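Beta-fructofuranosidase (Arabidopsis thaliana, PDB 2OXB) hydrolyses sucrose and 1-kestose, and less readily neokestose and levan, by releasing terminal non-reducing beta-D-fructofuranoside residues as a cell-wall invertase. Local coordinates at residues S53-N58 and V335-T340; S141-P146 and L170-T175; E421-Y426 and S497-K502. The protein carries 1 engineered substitution. One frame throughout, in Å; residues are numbered along the deposited sequence.

Contact 1: residues S53-N58 and V335-T340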
loop_
_atom_site.group_PDB
_atom_site.type_symbol
_atom_site.label_atom_id
_atom_site.label_comp_id
_atom_site.label_asym_id
_atom_site.label_seq_id
_atom_site.Cartn_x
_atom_site.Cartn_y
_atom_site.Cartn_z
ATOM N N SER A 53 -12.520 -5.659 13.308
ATOM C CA SER A 53 -11.349 -6.208 13.991
ATOM C C SER A 53 -11.001 -5.489 15.291
ATOM O O SER A 53 -11.508 -4.396 15.575
ATOM C CB SER A 53 -10.139 -6.175 13.061
ATOM O OG SER A 53 -9.045 -6.849 13.639
ATOM N N THR A 54 -10.139 -6.125 16.083
ATOM C CA THR A 54 -9.693 -5.556 17.353
ATOM C C THR A 54 -8.154 -5.468 17.365
ATOM O O THR A 54 -7.555 -4.845 18.250
ATOM C CB THR A 54 -10.174 -6.412 18.583
ATOM O OG1 THR A 54 -9.225 -7.451 18.876
ATOM C CG2 THR A 54 -11.535 -7.048 18.297
ATOM N N ASP A 55 -7.518 -6.074 16.366
ATOM C CA ASP A 55 -6.064 -6.073 16.278
ATOM C C ASP A 55 -5.566 -5.939 14.834
ATOM O O ASP A 55 -4.392 -6.206 14.536
ATOM C CB ASP A 55 -5.526 -7.362 16.894
ATOM C CG ASP A 55 -6.307 -8.583 16.450
ATOM O OD1 ASP A 55 -7.123 -8.435 15.509
ATOM O OD2 ASP A 55 -6.109 -9.679 17.035
ATOM N N LEU A 56 -6.470 -5.525 13.950
ATOM C CA LEU A 56 -6.165 -5.358 12.537
ATOM C C LEU A 56 -5.569 -6.617 11.918
ATOM O O LEU A 56 -4.852 -6.548 10.920
ATOM C CB LEU A 56 -5.200 -4.190 12.326
ATOM C CG LEU A 56 -5.723 -2.757 12.467
ATOM C CD1 LEU A 56 -4.543 -1.798 12.392
ATOM C CD2 LEU A 56 -6.745 -2.441 11.381
ATOM N N ILE A 57 -5.864 -7.767 12.505
ATOM C CA ILE A 57 -5.329 -9.010 11.983
ATOM C C ILE A 57 -6.441 -10.022 11.805
ATOM O O ILE A 57 -6.568 -10.630 10.736
ATOM C CB ILE A 57 -4.251 -9.599 12.924
ATOM C CG1 ILE A 57 -3.172 -8.542 13.214
ATOM C CG2 ILE A 57 -3.636 -10.832 12.288
ATOM C CD1 ILE A 57 -2.367 -8.109 12.015
ATOM N N ASN A 58 -7.241 -10.198 12.859
ATOM C CA ASN A 58 -8.367 -11.131 12.842
ATOM C C ASN A 58 -9.625 -10.362 12.466
ATOM O O ASN A 58 -9.980 -9.374 13.118
ATOM C CB ASN A 58 -8.582 -11.767 14.217
ATOM C CG ASN A 58 -7.326 -12.382 14.785
ATOM O OD1 ASN A 58 -6.621 -13.134 14.116
ATOM N ND2 ASN A 58 -7.051 -12.077 16.039
ATOM N N VAL A 335 0.843 -7.539 14.477
ATOM C CA VAL A 335 0.751 -8.686 13.572
ATOM C C VAL A 335 1.744 -9.773 13.993
ATOM O O VAL A 335 1.560 -10.954 13.699
ATOM C CB VAL A 335 1.045 -8.266 12.106
ATOM C CG1 VAL A 335 2.474 -7.787 11.973
ATOM C CG2 VAL A 335 0.787 -9.431 11.156
ATOM N N GLU A 336 2.789 -9.360 14.700
ATOM C CA GLU A 336 3.830 -10.270 15.151
ATOM C C GLU A 336 3.327 -11.229 16.233
ATOM O O GLU A 336 4.114 -11.889 16.916
ATOM C CB GLU A 336 5.003 -9.461 15.684
ATOM C CG GLU A 336 5.337 -8.253 14.835
ATOM C CD GLU A 336 6.372 -7.360 15.478
ATOM O OE1 GLU A 336 7.508 -7.844 15.698
ATOM O OE2 GLU A 336 6.050 -6.179 15.763
ATOM N N ARG A 337 2.010 -11.291 16.394
ATOM C CA ARG A 337 1.394 -12.175 17.370
ATOM C C ARG A 337 1.177 -13.542 16.726
ATOM O O ARG A 337 1.025 -14.555 17.409
ATOM C CB ARG A 337 0.058 -11.593 17.820
ATOM C CG ARG A 337 0.216 -10.267 18.523
ATOM C CD ARG A 337 -1.108 -9.702 18.935
ATOM N NE ARG A 337 -0.962 -8.370 19.515
ATOM C CZ ARG A 337 -1.990 -7.616 19.884
ATOM N NH1 ARG A 337 -3.233 -8.069 19.726
ATOM N NH2 ARG A 337 -1.781 -6.418 20.408
ATOM N N LEU A 338 1.158 -13.553 15.399
ATOM C CA LEU A 338 0.963 -14.771 14.627
ATOM C C LEU A 338 2.290 -15.526 14.533
ATOM O O LEU A 338 2.394 -16.548 13.849
ATOM C CB LEU A 338 0.448 -14.411 13.222
ATOM C CG LEU A 338 -0.864 -13.628 13.079
ATOM C CD1 LEU A 338 -0.965 -13.011 11.688
ATOM C CD2 LEU A 338 -2.036 -14.547 13.316
ATOM N N ARG A 339 3.305 -15.016 15.219
ATOM C CA ARG A 339 4.632 -15.637 15.211
ATOM C C ARG A 339 4.711 -16.886 16.086
ATOM O O ARG A 339 4.378 -16.833 17.264
ATOM C CB ARG A 339 5.675 -14.633 15.690
ATOM C CG ARG A 339 5.873 -13.456 14.777
ATOM C CD ARG A 339 6.928 -12.541 15.350
ATOM N NE ARG A 339 7.223 -11.440 14.443
ATOM C CZ ARG A 339 8.084 -10.464 14.699
ATOM N NH1 ARG A 339 8.753 -10.437 15.842
ATOM N NH2 ARG A 339 8.269 -9.513 13.800
ATOM N N THR A 340 5.166 -17.998 15.510
ATOM C CA THR A 340 5.287 -19.251 16.254
ATOM C C THR A 340 6.116 -19.055 17.506
ATOM O O THR A 340 7.143 -18.369 17.483
ATOM C CB THR A 340 5.963 -20.382 15.432
ATOM O OG1 THR A 340 5.053 -20.877 14.443
ATOM C CG2 THR A 340 6.378 -21.535 16.349
#
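The seam between the beta-propeller and the beta-sandwich of this glycosyl hydrolase family 32 enzyme is crossed here by Ile57, which meets Val335 and Leu338 of a type I beta turn in the stretch linking the two modules. The two branches of Ile57 divide the work. Its CD1 reaches the branch point of the valine, 3.4 Å from Val335 CB, with Val335 CG2 almost as near, and the two side chains cross at about a right angle. The other branch rests on the leucine, with Ile57 CG2 3.5 Å from Leu338 CD1, the side chains running past one another in opposite directions. With chi1 at -53°, CG1 stands beside the backbone N while CG2 lies opposite that N, which is how one isoleucine serves both ends of the turn. That turn is closed by Leu338 N donating to Val335 O over 3.1 Å.

At the more exposed margin the extended Arg337 brings NH1 to 3.7 Å from Asp55 CB. The charges are only loosely associated: Asp55 OD2 is 4.3 Å from Arg337 NH1, beyond a salt bridge. Asp55 instead works mainly within its own loop, where Asn58 N donates to Asp55 OD1 at 3.2 Å and 168°, an Asx motif. An ST turn precedes it, Asp55 N donating to Ser53 OG at 3.2 Å, and the same hydroxyl gives its proton to Asn58 O. These bonds fix the loop that presents Ile57.

Residues 53-58 connect strand 47-53 to strand 60-66, an edge strand of its sheet, and Leu56 lies on strand 287-291 of another propeller sheet. Val335 also touches Ile314, Leu338 is flanked by Phe8 and Met531, and the chain then runs on from the turn into strand 344-351 of the sandwich.

Contact 2: residues S141-P146 and L170-T175. With FRU (beta-D-fructofuranose), chain B.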
loop_
_atom_site.group_PDB
_atom_site.type_symbol
_atom_site.label_atom_id
_atom_site.label_comp_id
_atom_site.label_asym_id
_atom_site.label_seq_id
_atom_site.Cartn_x
_atom_site.Cartn_y
_atom_site.Cartn_z
ATOM N N SER A 141 -17.801 10.750 -16.209
ATOM C CA SER A 141 -17.235 9.409 -16.117
ATOM C C SER A 141 -15.849 9.460 -15.492
ATOM O O SER A 141 -15.080 8.509 -15.590
ATOM C CB SER A 141 -17.143 8.775 -17.504
ATOM O OG SER A 141 -18.428 8.617 -18.062
ATOM N N SER A 142 -15.538 10.585 -14.860
ATOM C CA SER A 142 -14.254 10.761 -14.208
ATOM C C SER A 142 -14.359 11.729 -13.037
ATOM O O SER A 142 -13.678 12.752 -13.009
ATOM C CB SER A 142 -13.211 11.253 -15.215
ATOM O OG SER A 142 -12.259 10.223 -15.481
ATOM N N PHE A 143 -15.211 11.381 -12.069
ATOM C CA PHE A 143 -15.454 12.190 -10.864
ATOM C C PHE A 143 -15.816 11.279 -9.681
ATOM O O PHE A 143 -16.958 11.270 -9.203
ATOM C CB PHE A 143 -16.601 13.180 -11.119
ATOM C CG PHE A 143 -16.947 14.041 -9.934
ATOM C CD1 PHE A 143 -15.974 14.813 -9.306
ATOM C CD2 PHE A 143 -18.252 14.118 -9.481
ATOM C CE1 PHE A 143 -16.301 15.660 -8.240
ATOM C CE2 PHE A 143 -18.592 14.961 -8.418
ATOM C CZ PHE A 143 -17.613 15.732 -7.800
ATOM N N ARG A 144 -14.831 10.528 -9.202
ATOM C CA ARG A 144 -15.070 9.604 -8.112
ATOM C C ARG A 144 -13.934 9.540 -7.100
ATOM O O ARG A 144 -12.921 10.236 -7.225
ATOM C CB ARG A 144 -15.332 8.194 -8.678
ATOM C CG ARG A 144 -14.121 7.251 -8.705
ATOM C CD ARG A 144 -13.194 7.449 -9.893
ATOM N NE ARG A 144 -13.752 6.932 -11.138
ATOM C CZ ARG A 144 -13.127 6.977 -12.305
ATOM N NH1 ARG A 144 -11.927 7.516 -12.380
ATOM N NH2 ARG A 144 -13.703 6.492 -13.390
ATOM N N ASP A 145 -14.137 8.694 -6.091
ATOM C CA ASP A 145 -13.166 8.455 -5.040
ATOM C C ASP A 145 -12.923 9.599 -4.085
ATOM O O ASP A 145 -11.819 10.126 -3.996
ATOM C CB ASP A 145 -11.861 8.009 -5.666
ATOM C CG ASP A 145 -12.045 6.800 -6.530
ATOM O OD1 ASP A 145 -13.073 6.120 -6.353
ATOM O OD2 ASP A 145 -11.174 6.527 -7.377
ATOM N N PRO A 146 -13.967 10.000 -3.352
ATOM C CA PRO A 146 -13.859 11.093 -2.385
ATOM C C PRO A 146 -13.080 10.653 -1.157
ATOM O O PRO A 146 -13.259 9.549 -0.634
ATOM C CB PRO A 146 -15.312 11.422 -2.062
ATOM C CG PRO A 146 -15.984 10.091 -2.185
ATOM C CD PRO A 146 -15.355 9.512 -3.442
ATOM N N LEU A 170 -6.220 15.945 -11.532
ATOM C CA LEU A 170 -6.397 16.880 -10.435
ATOM C C LEU A 170 -7.253 16.300 -9.314
ATOM O O LEU A 170 -7.626 15.125 -9.350
ATOM C CB LEU A 170 -6.994 18.202 -10.966
ATOM C CG LEU A 170 -7.998 18.134 -12.126
ATOM C CD1 LEU A 170 -9.117 17.176 -11.779
ATOM C CD2 LEU A 170 -8.581 19.520 -12.398
ATOM N N ALA A 171 -7.538 17.138 -8.318
ATOM C CA ALA A 171 -8.347 16.773 -7.158
ATOM C C ALA A 171 -9.357 17.883 -6.914
ATOM O O ALA A 171 -9.021 18.902 -6.324
ATOM C CB ALA A 171 -7.449 16.610 -5.933
ATOM N N ILE A 172 -10.590 17.698 -7.363
ATOM C CA ILE A 172 -11.597 18.734 -7.178
ATOM C C ILE A 172 -12.069 18.815 -5.743
ATOM O O ILE A 172 -12.483 17.818 -5.160
ATOM C CB ILE A 172 -12.821 18.487 -8.063
ATOM C CG1 ILE A 172 -12.399 18.516 -9.536
ATOM C CG2 ILE A 172 -13.904 19.534 -7.759
ATOM C CD1 ILE A 172 -13.502 18.156 -10.487
ATOM N N THR A 173 -12.030 20.005 -5.166
ATOM C CA THR A 173 -12.464 20.132 -3.790
ATOM C C THR A 173 -13.818 20.808 -3.647
ATOM O O THR A 173 -14.211 21.628 -4.471
ATOM C CB THR A 173 -11.412 20.884 -2.959
ATOM O OG1 THR A 173 -11.993 21.306 -1.722
ATOM C CG2 THR A 173 -10.879 22.075 -3.722
ATOM N N TYR A 174 -14.543 20.429 -2.604
ATOM C CA TYR A 174 -15.855 20.996 -2.326
ATOM C C TYR A 174 -15.879 21.438 -0.877
ATOM O O TYR A 174 -15.638 20.631 0.018
ATOM C CB TYR A 174 -16.973 19.961 -2.502
ATOM C CG TYR A 174 -17.525 19.792 -3.893
ATOM C CD1 TYR A 174 -16.814 19.090 -4.861
ATOM C CD2 TYR A 174 -18.779 20.307 -4.229
ATOM C CE1 TYR A 174 -17.331 18.895 -6.136
ATOM C CE2 TYR A 174 -19.311 20.128 -5.502
ATOM C CZ TYR A 174 -18.579 19.418 -6.456
ATOM O OH TYR A 174 -19.077 19.240 -7.735
ATOM N N THR A 175 -16.158 22.711 -0.643
ATOM C CA THR A 175 -16.248 23.206 0.720
ATOM C C THR A 175 -17.680 22.923 1.149
ATOM O O THR A 175 -18.597 22.951 0.327
ATOM C CB THR A 175 -15.965 24.735 0.807
ATOM O OG1 THR A 175 -16.829 25.449 -0.089
ATOM C CG2 THR A 175 -14.514 25.026 0.445
HETATM C C1 FRU B . -9.465 1.643 -8.535
HETATM C C2 FRU B . -10.852 1.914 -9.133
HETATM C C3 FRU B . -11.486 3.177 -8.520
HETATM C C4 FRU B . -12.958 2.878 -8.534
HETATM C C5 FRU B . -12.960 1.361 -8.350
HETATM C C6 FRU B . -13.972 0.638 -9.217
HETATM O O1 FRU B . -8.543 2.660 -8.881
HETATM O O2 FRU B . -10.980 1.987 -10.601
HETATM O O3 FRU B . -11.211 4.367 -9.254
HETATM O O4 FRU B . -13.648 3.536 -7.466
HETATM O O5 FRU B . -11.678 0.868 -8.708
HETATM O O6 FRU B . -15.267 0.925 -8.720
#
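Phe143 carries this contact, bringing its ring up to Tyr174 and Ile172 on strand 168-176. Its CG is swung opposite the backbone N (chi1 179°), a torsion that sends the ring across to the strand, although the bond to CB does not itself aim there. The far corner of the ring makes the closest approach: Phe143 CZ sits 3.6 Å from Tyr174 CE1, and that tyrosine carbon lies at the edge of the phenylalanine, near its plane. The phenol oxygen is close by, with Tyr174 OH 3.8 Å from Phe143 CZ. Nearer the root of the ring, Ile172 CD1 stands 4.3 Å from Phe143 CD1, a looser touch that arrives obliquely. Ile172 and Tyr174, two places apart, project from the same side of the strand, and Phe143 spans both.

All three side chains are buried, and no hydrogen bond joins the segments. The ring of Phe143 also packs on Pro132 and on Ile161 of the adjoining strand 157-165, while its backbone N is tied to the side chain of Gln103.

Directly after this apolar anchor come Arg144, Asp145 and Pro146, the Arg-Asp-Pro motif of the family. Asp145 holds the fructose with both carboxylate oxygens: O4 of the sugar donates to Asp145 OD1 at 2.9 Å and O3 to Asp145 OD2, also at 2.9 Å. Cys200 N makes a further bond to OD2, and the backbone N of Asp145 is hydrogen-bonded to Thr95 OG1. Arg144, bent at chi2 and chi3, brings its CD to 3.7 Å from the sugar O3.

The chemistry is thus divided by residue: apolar contacts join Phe143 to the strand, and the two oxygens of one carboxylate, that of Asp145, each accept from one of two neighbouring sugar hydroxyls, which is consistent with the rings helping to set where the aspartate stands.

Contact 3: residues E421-Y426 and S497-K502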
loop_
_atom_site.group_PDB
_atom_site.type_symbol
_atom_site.label_atom_id
_atom_site.label_comp_id
_atom_site.label_asym_id
_atom_site.label_seq_id
_atom_site.Cartn_x
_atom_site.Cartn_y
_atom_site.Cartn_z
ATOM N N GLU A 421 12.396 -23.003 -9.097
ATOM C CA GLU A 421 11.538 -21.831 -9.007
ATOM C C GLU A 421 11.721 -21.207 -7.629
ATOM O O GLU A 421 11.531 -21.861 -6.609
ATOM C CB GLU A 421 10.058 -22.184 -9.265
ATOM C CG GLU A 421 9.345 -22.904 -8.149
ATOM C CD GLU A 421 7.964 -23.407 -8.554
ATOM O OE1 GLU A 421 7.311 -24.073 -7.729
ATOM O OE2 GLU A 421 7.530 -23.144 -9.693
ATOM N N TYR A 422 12.133 -19.942 -7.610
ATOM C CA TYR A 422 12.363 -19.205 -6.368
ATOM C C TYR A 422 12.160 -17.707 -6.601
ATOM O O TYR A 422 12.130 -17.232 -7.745
ATOM C CB TYR A 422 13.793 -19.449 -5.857
ATOM C CG TYR A 422 14.840 -19.043 -6.861
ATOM C CD1 TYR A 422 15.353 -17.745 -6.885
ATOM C CD2 TYR A 422 15.214 -19.921 -7.885
ATOM C CE1 TYR A 422 16.202 -17.331 -7.918
ATOM C CE2 TYR A 422 16.055 -19.521 -8.919
ATOM C CZ TYR A 422 16.543 -18.223 -8.935
ATOM O OH TYR A 422 17.330 -17.821 -9.995
ATOM N N THR A 423 12.008 -16.972 -5.502
ATOM C CA THR A 423 11.832 -15.529 -5.560
ATOM C C THR A 423 13.042 -14.945 -4.869
ATOM O O THR A 423 13.506 -15.489 -3.879
ATOM C CB THR A 423 10.519 -15.114 -4.887
ATOM O OG1 THR A 423 9.432 -15.402 -5.781
ATOM C CG2 THR A 423 10.528 -13.635 -4.550
ATOM N N SER A 424 13.571 -13.850 -5.392
ATOM C CA SER A 424 14.780 -13.305 -4.808
ATOM C C SER A 424 14.859 -11.809 -4.603
ATOM O O SER A 424 15.215 -11.065 -5.511
ATOM C CB SER A 424 15.962 -13.759 -5.656
ATOM O OG SER A 424 15.628 -13.658 -7.037
ATOM N N VAL A 425 14.531 -11.373 -3.394
ATOM C CA VAL A 425 14.619 -9.967 -3.054
ATOM C C VAL A 425 16.030 -9.802 -2.494
ATOM O O VAL A 425 16.472 -10.590 -1.650
ATOM C CB VAL A 425 13.595 -9.601 -1.986
ATOM C CG1 VAL A 425 13.809 -8.177 -1.522
ATOM C CG2 VAL A 425 12.190 -9.790 -2.547
ATOM N N TYR A 426 16.746 -8.790 -2.962
ATOM C CA TYR A 426 18.102 -8.594 -2.497
ATOM C C TYR A 426 18.550 -7.153 -2.626
ATOM O O TYR A 426 17.767 -6.276 -2.990
ATOM C CB TYR A 426 19.026 -9.506 -3.294
ATOM C CG TYR A 426 18.913 -9.308 -4.784
ATOM C CD1 TYR A 426 19.429 -8.169 -5.391
ATOM C CD2 TYR A 426 18.274 -10.248 -5.586
ATOM C CE1 TYR A 426 19.318 -7.966 -6.758
ATOM C CE2 TYR A 426 18.150 -10.056 -6.965
ATOM C CZ TYR A 426 18.676 -8.910 -7.543
ATOM O OH TYR A 426 18.563 -8.704 -8.899
ATOM N N SER A 497 4.940 -8.208 -4.047
ATOM C CA SER A 497 4.663 -8.947 -5.278
ATOM C C SER A 497 3.717 -10.133 -5.072
ATOM O O SER A 497 3.277 -10.398 -3.955
ATOM C CB SER A 497 5.979 -9.422 -5.893
ATOM O OG SER A 497 7.004 -9.444 -4.922
ATOM N N ARG A 498 3.409 -10.836 -6.158
ATOM C CA ARG A 498 2.511 -11.988 -6.115
ATOM C C ARG A 498 3.144 -13.153 -6.873
ATOM O O ARG A 498 3.455 -13.032 -8.062
ATOM C CB ARG A 498 1.175 -11.624 -6.761
ATOM C CG ARG A 498 0.719 -10.211 -6.440
ATOM C CD ARG A 498 0.154 -10.089 -5.043
ATOM N NE ARG A 498 -1.304 -10.149 -5.058
ATOM C CZ ARG A 498 -2.011 -11.267 -5.177
ATOM N NH1 ARG A 498 -1.399 -12.436 -5.282
ATOM N NH2 ARG A 498 -3.335 -11.208 -5.206
ATOM N N VAL A 499 3.336 -14.270 -6.174
ATOM C CA VAL A 499 3.942 -15.469 -6.746
ATOM C C VAL A 499 2.968 -16.652 -6.723
ATOM O O VAL A 499 2.089 -16.737 -5.862
ATOM C CB VAL A 499 5.283 -15.835 -6.005
ATOM C CG1 VAL A 499 5.042 -16.039 -4.516
ATOM C CG2 VAL A 499 5.905 -17.085 -6.623
ATOM N N TYR A 500 3.127 -17.553 -7.687
ATOM C CA TYR A 500 2.256 -18.713 -7.819
ATOM C C TYR A 500 3.098 -19.908 -8.271
ATOM O O TYR A 500 3.046 -20.335 -9.435
ATOM C CB TYR A 500 1.174 -18.400 -8.847
ATOM C CG TYR A 500 0.404 -17.130 -8.548
ATOM C CD1 TYR A 500 -0.677 -17.143 -7.663
ATOM C CD2 TYR A 500 0.745 -15.912 -9.158
ATOM C CE1 TYR A 500 -1.407 -15.985 -7.399
ATOM C CE2 TYR A 500 0.021 -14.743 -8.897
ATOM C CZ TYR A 500 -1.061 -14.790 -8.016
ATOM O OH TYR A 500 -1.833 -13.666 -7.762
ATOM N N PRO A 501 3.901 -20.455 -7.350
ATOM C CA PRO A 501 4.779 -21.600 -7.605
ATOM C C PRO A 501 4.030 -22.925 -7.619
ATOM O O PRO A 501 3.041 -23.107 -6.894
ATOM C CB PRO A 501 5.775 -21.522 -6.460
ATOM C CG PRO A 501 4.889 -21.089 -5.325
ATOM C CD PRO A 501 4.031 -19.999 -5.954
ATOM N N LYS A 502 4.514 -23.847 -8.444
ATOM C CA LYS A 502 3.905 -25.172 -8.568
ATOM C C LYS A 502 4.565 -26.208 -7.643
ATOM O O LYS A 502 3.929 -27.193 -7.268
ATOM C CB LYS A 502 3.967 -25.641 -10.030
ATOM C CG LYS A 502 2.996 -24.927 -10.969
ATOM C CD LYS A 502 1.556 -25.426 -10.800
ATOM C CE LYS A 502 1.326 -26.769 -11.507
ATOM N NZ LYS A 502 -0.078 -27.299 -11.423
#
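Glu421 reaches over to Pro501 and Lys502 with a side chain that turns once and then runs straight. Its CG is lodged between the backbone N and the carbonyl carbon (chi1 74°), and beyond CG the chain is extended, which delivers the carboxylate to the backbone just past Pro501. There Lys502 N makes a weak hydrogen bond to Glu421 OE2, 3.3 Å long with an angle of 163° at the hydrogen. The other oxygen has firmer partners further along, since OE1 accepts from the backbone N of both Leu503 and Ala504. The buried carboxylate is therefore met by a run of consecutive peptide N-H groups. On its way it crosses the proline ring at about a right angle, with Glu421 OE1 3.2 Å from Pro501 CB. Lys502 takes part at the exposed margin, its CB near the carboxylate; its side chain, bent at its first three torsions, turns off from Glu421.

Two residues further along the chain, Thr423 faces Val499. The threonine places OG1 beside its backbone N, and this oxygen is 4.0 Å from Val499 CG2, the methyl that lies opposite the valine's own backbone N. The side chains pass at a slant, and the hydroxyl has its polar partner elsewhere, in Ser450 OG.

The touching parts run nearly antiparallel, 162° apart, yet the backbones do not pair: the CA atoms of Glu421 and Pro501 are 6.9 Å apart. Here the loop leaving one sheet of the C-terminal beta-sandwich packs on the opposite sheet. Thr423 belongs to strand 423-431, which is flanked by strands 406-415 and 439-446, whereas residues 499-502 follow strand 493-498, an edge strand of the six-stranded sheet. Val499 touches Leu414 of strand 406-415 as well, and Arg498 forms a salt bridge with Glu296, in the loop between strand 287-291 and helix 300-306.

Overall arrangement
The three contacts are separate, with no atoms shared or touching. Contact 2 belongs to the propeller and lies next to the sugar site, to which its 141-146 loop supplies Arg144 and Asp145; Gln35, Ser79 and the engineered Gln199, among others, complete the pocket. Contact 1 bridges the two modules on the other side of the chain's centre, its centre about 35 Å from that of contact 2, and its segments lie far enough apart in sequence to enclose all of contact 2. Contact 3 lies wholly in the sandwich, about 38 Å from contact 2 and about 24 Å from contact 1, centre to centre. Neither contact 1 nor contact 3 reaches the substrate site.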